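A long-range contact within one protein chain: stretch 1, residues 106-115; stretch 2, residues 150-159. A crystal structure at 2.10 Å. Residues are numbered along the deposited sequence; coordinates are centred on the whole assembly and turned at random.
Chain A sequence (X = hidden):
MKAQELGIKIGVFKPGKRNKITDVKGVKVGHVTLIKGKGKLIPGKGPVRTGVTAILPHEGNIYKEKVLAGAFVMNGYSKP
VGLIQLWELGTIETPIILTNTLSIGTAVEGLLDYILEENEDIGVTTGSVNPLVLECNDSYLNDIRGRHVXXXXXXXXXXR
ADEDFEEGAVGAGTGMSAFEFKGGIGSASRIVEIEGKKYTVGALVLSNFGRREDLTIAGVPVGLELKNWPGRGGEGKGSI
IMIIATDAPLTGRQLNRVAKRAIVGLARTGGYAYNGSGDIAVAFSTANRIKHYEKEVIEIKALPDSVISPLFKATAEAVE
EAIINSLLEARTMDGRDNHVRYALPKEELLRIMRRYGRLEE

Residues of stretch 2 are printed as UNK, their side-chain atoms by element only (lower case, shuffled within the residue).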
# COMPACT_ATOMS: atom_id res chain seq x y z
N THR A 106 -22.43 -16.67 -0.63
CA THR A 106 -23.00 -17.80 0.09
C THR A 106 -22.06 -18.20 1.23
O THR A 106 -22.51 -18.52 2.33
CB THR A 106 -23.17 -19.02 -0.84
OG1 THR A 106 -23.90 -18.63 -2.01
CG2 THR A 106 -23.93 -20.13 -0.11
N ALA A 107 -20.77 -18.19 0.95
CA ALA A 107 -19.75 -18.56 1.93
C ALA A 107 -19.83 -17.64 3.13
O ALA A 107 -19.75 -18.09 4.27
CB ALA A 107 -18.36 -18.49 1.30
N VAL A 108 -19.99 -16.35 2.87
CA VAL A 108 -20.11 -15.38 3.95
C VAL A 108 -21.36 -15.70 4.78
O VAL A 108 -21.32 -15.70 6.02
CB VAL A 108 -20.22 -13.94 3.39
CG1 VAL A 108 -20.75 -12.98 4.46
CG2 VAL A 108 -18.86 -13.48 2.89
N GLU A 109 -22.46 -15.99 4.10
CA GLU A 109 -23.70 -16.31 4.81
C GLU A 109 -23.49 -17.52 5.73
O GLU A 109 -23.84 -17.47 6.91
CB GLU A 109 -24.81 -16.61 3.80
CG GLU A 109 -25.25 -15.41 2.98
CD GLU A 109 -26.16 -14.47 3.75
OE1 GLU A 109 -25.81 -14.11 4.89
OE2 GLU A 109 -27.21 -14.08 3.20
N GLY A 110 -22.92 -18.59 5.19
CA GLY A 110 -22.69 -19.79 5.98
C GLY A 110 -21.71 -19.56 7.11
O GLY A 110 -21.93 -20.01 8.24
N LEU A 111 -20.61 -18.88 6.81
CA LEU A 111 -19.60 -18.58 7.81
C LEU A 111 -20.25 -17.82 8.97
O LEU A 111 -20.01 -18.12 10.15
CB LEU A 111 -18.48 -17.75 7.18
CG LEU A 111 -17.34 -17.31 8.10
CD1 LEU A 111 -16.79 -18.51 8.86
CD2 LEU A 111 -16.26 -16.65 7.26
N LEU A 112 -21.05 -16.82 8.65
CA LEU A 112 -21.72 -16.05 9.69
C LEU A 112 -22.66 -16.96 10.48
O LEU A 112 -22.84 -16.76 11.69
CB LEU A 112 -22.51 -14.88 9.09
CG LEU A 112 -21.70 -13.70 8.57
CD1 LEU A 112 -22.64 -12.65 8.01
CD2 LEU A 112 -20.86 -13.11 9.70
N ASP A 113 -23.26 -17.94 9.81
CA ASP A 113 -24.15 -18.86 10.51
C ASP A 113 -23.38 -19.51 11.66
O ASP A 113 -23.85 -19.56 12.80
CB ASP A 113 -24.66 -19.97 9.58
CG ASP A 113 -25.72 -19.49 8.60
OD1 ASP A 113 -26.34 -18.43 8.84
OD2 ASP A 113 -25.95 -20.20 7.60
N TYR A 114 -22.19 -20.00 11.34
CA TYR A 114 -21.33 -20.65 12.32
C TYR A 114 -20.91 -19.68 13.42
O TYR A 114 -21.10 -19.94 14.61
CB TYR A 114 -20.09 -21.23 11.63
CG TYR A 114 -19.08 -21.86 12.59
CD1 TYR A 114 -19.34 -23.09 13.20
CD2 TYR A 114 -17.89 -21.21 12.90
CE1 TYR A 114 -18.44 -23.66 14.10
CE2 TYR A 114 -16.97 -21.77 13.80
CZ TYR A 114 -17.26 -22.99 14.39
OH TYR A 114 -16.35 -23.54 15.27
N ILE A 115 -20.34 -18.55 13.01
CA ILE A 115 -19.85 -17.53 13.94
C ILE A 115 -20.88 -16.97 14.92
O ILE A 115 -20.59 -16.84 16.11
CB ILE A 115 -19.21 -16.35 13.16
CG1 ILE A 115 -17.96 -16.84 12.42
CG2 ILE A 115 -18.86 -15.21 14.11
CD1 ILE A 115 -17.41 -15.84 11.42
N UNK A 150 -23.87 -24.38 -0.84
CA UNK A 150 -24.94 -23.96 0.06
C UNK A 150 -24.34 -23.51 1.38
O UNK A 150 -23.28 -23.98 1.78
n UNK A 150 -28.80 -24.83 1.03
c UNK A 150 -26.67 -25.55 -0.95
c UNK A 150 -29.06 -25.75 -0.13
c UNK A 150 -27.82 -26.51 -0.61
c UNK A 150 -25.94 -25.09 0.30
N UNK A 151 -25.03 -22.59 2.06
CA UNK A 151 -24.55 -22.10 3.33
C UNK A 151 -24.22 -23.22 4.32
O UNK A 151 -23.22 -23.13 5.02
n UNK A 151 -27.57 -17.66 6.55
c UNK A 151 -26.99 -21.66 4.08
n UNK A 151 -27.58 -19.64 5.38
n UNK A 151 -28.77 -17.83 4.60
c UNK A 151 -27.97 -20.51 4.28
c UNK A 151 -27.97 -18.38 5.51
c UNK A 151 -25.58 -21.12 3.93
N UNK A 152 -25.04 -24.27 4.35
CA UNK A 152 -24.80 -25.38 5.28
C UNK A 152 -23.47 -26.05 4.97
O UNK A 152 -22.84 -26.63 5.86
o UNK A 152 -28.52 -26.45 3.16
c UNK A 152 -27.31 -25.98 5.15
o UNK A 152 -27.33 -24.61 3.20
c UNK A 152 -25.88 -26.46 5.19
c UNK A 152 -27.76 -25.65 3.74
N UNK A 153 -23.06 -26.00 3.71
CA UNK A 153 -21.80 -26.62 3.29
C UNK A 153 -20.63 -25.97 4.02
O UNK A 153 -19.65 -26.64 4.35
n UNK A 153 -24.12 -28.67 0.20
c UNK A 153 -23.81 -27.85 -0.78
c UNK A 153 -23.39 -28.33 1.31
c UNK A 153 -21.62 -26.48 1.77
c UNK A 153 -22.62 -27.27 0.98
n UNK A 153 -22.91 -26.99 -0.34
N UNK A 154 -20.75 -24.67 4.28
CA UNK A 154 -19.70 -23.94 4.97
C UNK A 154 -19.60 -24.38 6.43
O UNK A 154 -18.50 -24.56 6.95
c UNK A 154 -20.05 -21.95 3.48
c UNK A 154 -19.96 -22.42 4.93
c UNK A 154 -18.84 -21.68 5.66
N UNK A 155 -20.74 -24.54 7.09
CA UNK A 155 -20.75 -24.98 8.47
C UNK A 155 -20.21 -26.41 8.56
O UNK A 155 -19.45 -26.74 9.48
c UNK A 155 -22.71 -23.49 9.05
c UNK A 155 -22.18 -24.93 9.07
c UNK A 155 -22.16 -25.47 10.51
N UNK A 156 -20.58 -27.24 7.60
CA UNK A 156 -20.14 -28.63 7.56
C UNK A 156 -18.63 -28.72 7.38
O UNK A 156 -17.95 -29.48 8.08
c UNK A 156 -20.54 -30.87 6.31
o UNK A 156 -19.95 -32.47 8.00
c UNK A 156 -20.85 -29.38 6.42
c UNK A 156 -20.81 -31.64 7.61
o UNK A 156 -21.87 -31.45 8.23
N UNK A 157 -18.10 -27.94 6.44
CA UNK A 157 -16.66 -27.94 6.18
C UNK A 157 -15.89 -27.57 7.45
O UNK A 157 -14.83 -28.14 7.73
c UNK A 157 -16.31 -26.95 5.06
N UNK A 158 -16.44 -26.64 8.22
CA UNK A 158 -15.80 -26.21 9.46
C UNK A 158 -15.83 -27.32 10.52
O UNK A 158 -14.87 -27.51 11.25
c UNK A 158 -17.09 -22.54 9.43
c UNK A 158 -16.48 -24.95 10.03
c UNK A 158 -15.83 -24.55 11.36
c UNK A 158 -16.38 -23.81 9.01
N UNK A 159 -16.94 -28.05 10.59
CA UNK A 159 -17.06 -29.12 11.57
C UNK A 159 -16.34 -30.42 11.18
O UNK A 159 -16.18 -31.32 12.00
c UNK A 159 -18.54 -29.38 11.87
n UNK A 159 -22.74 -27.37 13.82
c UNK A 159 -20.69 -28.40 12.82
c UNK A 159 -21.27 -27.22 13.59
c UNK A 159 -19.20 -28.19 12.57
O HOH W 1 -29.62 -14.84 5.30

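Position 150 carries four carbons in an unbranched row ending in nitrogen; the row points away from stretch 1. This is lysine. Only the backbone of Lys150 comes close, with Thr106 CG2 3.7 Å from Lys150 C. An exposed place suits its charge.

Position 151 has three carbons, a nitrogen, then a carbon bearing two more nitrogens, and two of its nitrogens reach the Asp113 carboxylate: an arginine. Its CA-to-CB bond runs sideways, but the long chain brings the guanidinium to Asp113, where Arg151 NH2 donates to Asp113 OD1 at 2.7 Å and Arg151 NE to Asp113 OD2 at 2.8 Å, a two-pronged salt bridge. Glu109 CB covers one face of the group, and water 1 links Glu109 OE2 to Arg151 NH1 (3.3 and 3.2 Å from its oxygen).

At 152, three carbons, the last holding two oxygens, touch nothing on stretch 1 and spell glutamate. Exposed and pointing away, Glu152 instead pairs with Lys150, two residues earlier, its OE1 lying 2.6 Å from Lys150 NZ in a salt bridge.

Position 153 has one carbon followed by a five-membered ring of three carbons and two nitrogens, without contact to stretch 1, so it is histidine. The partly exposed place of His153 tolerates a polar ring.

At 154 one carbon carries two others, pointing toward stretch 1 among Thr106, Ala107, Gly110 and Leu111: valine. Val154 CG2 lies 3.7 Å from Ala107 CA and Val154 CG1 3.5 Å from Leu111 N. A short, branched side chain suits so close a backbone.

Position 155 shows the same three-carbon fork, directed sideways yet touching Gly110 and Tyr114, again valine. Val155 CG2 is 3.7 Å from Gly110 O; a compact apolar fork fills this space.

Position 156, three carbons ending in two oxygens, is out of reach of stretch 1: glutamate. Partly exposed, Glu156 can keep its charge near solvent. Position 157, a single carbon, is also out of reach: alanine. Ala157 is buried, where one methyl fits.

At 158 four carbons fork at the first, one arm two carbons long; one carbon lies over a face of the Tyr114 ring and another meets Leu111: isoleucine. Ile158 CG2 is 3.8 Å from the ring centroid, in a CH-pi contact, while Ile158 CD1 lies 4.1 Å from Leu111 CD1. The fork serves both neighbours.

Position 159, four carbons in a row ending in nitrogen, makes no close contact: lysine. Lys159 is extended and exposed, a long charged chain at home in solvent.

The two helices cross at -53°, their axes approaching to 7.3 Å. Gly110 permits this: its CA is 4.0 Å from Arg151 CA and makes a CA-H...O contact with Arg151 O at 3.5 Å, and an ideal CB there would clash with that oxygen and with Val154 CB. Val154 and Ile158 add apolar packing, and the Asp113 salt bridge ties the helices together.

Stretch 2 (150-159) KREHVVEAIK
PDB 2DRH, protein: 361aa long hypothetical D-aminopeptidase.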